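DTDP Sugar Isomerase (Desulfovibrio desulfuricans subsp. desulfuricans str. G20, PDB 3EJK) probably catalyses the 3,5-epimerization of dTDP-4-dehydro-6-deoxy-glucose to dTDP-4-dehydro-beta-L-rhamnose, a step toward dTDP-L-rhamnose. Local coordinates at residues L18-A23 against S96-R101. Numbering follows the deposited sequence. Where two conformers were deposited one is given.
Sequences LPVEGA and SPTSGR
Thr98 OG1 takes the backbone N-H of Glu21 at 2.9 Å from Glu21 N, and the bond is nearly straight at 177°. The same hydroxyl is hydrogen-bonded to Asp91 OD2, so the Thr98 side chain links the 18-23 loop to a carboxylate just beyond strand 84-90. With chi1 at 62°, OG1 sits between its own backbone N and carbonyl carbon, while the methyl CG2 lies against the carbonyl of Pro19, 3.3 Å from Pro19 O. A water donates to Pro19 O, 2.6 Å from the water oxygen to Pro19 O, and accepts a weak bond from Arg101 NH1. Ser96 OG shares the Asp91 carboxylate and accepts from the N-H of Thr98, 3.1 Å from OG to N, closing an ST turn that helps fix the backbone from which Thr98 projects. Both segments are loops that lead into strands of the cupin-type beta fold: 18-23 joins strand 16-17 to strand 24-31 through a type II turn, and 96-101 runs through a type I and then a type II turn into strand 102-108. The contact therefore ties loops of the two sheets together at the protein surface. At one end Glu21 sets its CB 3.5 Å from Thr98 OG1. At the other, the buried Val20 sets CG2 3.5 Å from Arg101 O and packs on Ala103 and Val122. The Arg101 side chain, extended from CG to NE, runs back along its own segment, away from the 18-23 loop, and Pro97 O sits above one guanidinium face, displaced toward its rim.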
loop_
_atom_site.group_PDB
_atom_site.type_symbol
_atom_site.label_atom_id
_atom_site.label_comp_id
_atom_site.label_asym_id
_atom_site.label_seq_id
_atom_site.Cartn_x
_atom_site.Cartn_y
_atom_site.Cartn_z
ATOM N N LEU A 18 2.250 23.639 0.505
ATOM C CA LEU A 18 3.237 23.627 1.584
ATOM C C LEU A 18 4.292 24.663 1.279
ATOM O O LEU A 18 4.296 25.222 0.183
ATOM C CB LEU A 18 3.839 22.244 1.700
ATOM C CG LEU A 18 2.890 21.123 2.111
ATOM C CD1 LEU A 18 3.503 19.747 1.795
ATOM C CD2 LEU A 18 2.532 21.269 3.593
ATOM N N PRO A 19 5.186 24.934 2.234
ATOM C CA PRO A 19 6.149 26.003 2.029
ATOM C C PRO A 19 7.211 25.682 1.002
ATOM O O PRO A 19 8.062 26.516 0.715
ATOM C CB PRO A 19 6.759 26.196 3.414
ATOM C CG PRO A 19 5.708 25.680 4.345
ATOM C CD PRO A 19 5.163 24.493 3.633
ATOM N N VAL A 20 7.161 24.470 0.475
ATOM C CA VAL A 20 8.058 24.079 -0.624
ATOM C C VAL A 20 7.166 23.994 -1.856
ATOM O O VAL A 20 6.173 23.266 -1.872
ATOM C CB VAL A 20 8.837 22.740 -0.419
ATOM C CG1 VAL A 20 9.484 22.306 -1.729
ATOM C CG2 VAL A 20 9.922 22.882 0.655
ATOM N N GLU A 21 7.532 24.780 -2.864
ATOM C CA GLU A 21 6.797 24.852 -4.129
ATOM C C GLU A 21 6.576 23.486 -4.731
ATOM O O GLU A 21 7.522 22.707 -4.900
ATOM C CB GLU A 21 7.552 25.718 -5.150
ATOM C CG GLU A 21 6.854 25.798 -6.488
ATOM C CD GLU A 21 5.590 26.619 -6.402
ATOM O OE1 GLU A 21 5.702 27.816 -6.077
ATOM O OE2 GLU A 21 4.496 26.080 -6.662
ATOM N N GLY A 22 5.328 23.237 -5.060
ATOM C CA GLY A 22 4.890 22.010 -5.707
ATOM C C GLY A 22 4.526 20.881 -4.771
ATOM O O GLY A 22 3.908 19.890 -5.173
ATOM N N ALA A 23 4.968 20.999 -3.527
ATOM C CA ALA A 23 4.648 19.975 -2.523
ATOM C C ALA A 23 3.193 20.215 -2.112
ATOM O O ALA A 23 2.766 21.346 -1.882
ATOM C CB ALA A 23 5.572 20.046 -1.348
ATOM N N SER A 96 13.904 27.877 -7.869
ATOM C CA SER A 96 12.597 27.772 -7.197
ATOM C C SER A 96 12.248 29.016 -6.378
ATOM O O SER A 96 13.081 29.578 -5.691
ATOM C CB SER A 96 12.538 26.551 -6.269
ATOM O OG SER A 96 11.328 26.547 -5.529
ATOM N N PRO A 97 10.984 29.427 -6.418
ATOM C CA PRO A 97 10.633 30.595 -5.623
ATOM C C PRO A 97 10.660 30.302 -4.129
ATOM O O PRO A 97 10.516 31.208 -3.329
ATOM C CB PRO A 97 9.223 30.937 -6.095
ATOM C CG PRO A 97 8.687 29.680 -6.649
ATOM C CD PRO A 97 9.843 28.895 -7.179
ATOM N N THR A 98 10.857 29.042 -3.772
ATOM C CA THR A 98 10.958 28.646 -2.361
ATOM C C THR A 98 12.301 27.971 -2.149
ATOM O O THR A 98 12.478 27.150 -1.285
ATOM C CB THR A 98 9.830 27.696 -1.894
ATOM O OG1 THR A 98 9.872 26.461 -2.638
ATOM C CG2 THR A 98 8.448 28.359 -2.039
ATOM N N SER A 99 13.258 28.345 -2.966
ATOM C CA SER A 99 14.611 27.802 -2.830
ATOM C C SER A 99 15.137 27.936 -1.395
ATOM O O SER A 99 15.087 28.993 -0.779
ATOM C CB SER A 99 15.578 28.511 -3.780
ATOM O OG SER A 99 16.868 27.920 -3.732
ATOM N N GLY A 100 15.678 26.847 -0.890
ATOM C CA GLY A 100 16.307 26.845 0.425
ATOM C C GLY A 100 15.385 26.587 1.588
ATOM O O GLY A 100 15.842 26.437 2.709
ATOM N N ARG A 101 14.089 26.529 1.312
ATOM C CA ARG A 101 13.083 26.295 2.362
ATOM C C ARG A 101 12.807 24.843 2.697
ATOM O O ARG A 101 13.030 23.945 1.888
ATOM C CB ARG A 101 11.764 27.018 2.006
ATOM C CG ARG A 101 11.983 28.505 2.012
ATOM C CD ARG A 101 10.863 29.333 1.489
ATOM N NE ARG A 101 11.369 30.695 1.268
ATOM C CZ ARG A 101 10.688 31.697 0.715
ATOM N NH1 ARG A 101 9.431 31.536 0.313
ATOM N NH2 ARG A 101 11.277 32.877 0.572
HETATM O O HOH W 1 7.657 28.999 1.467
#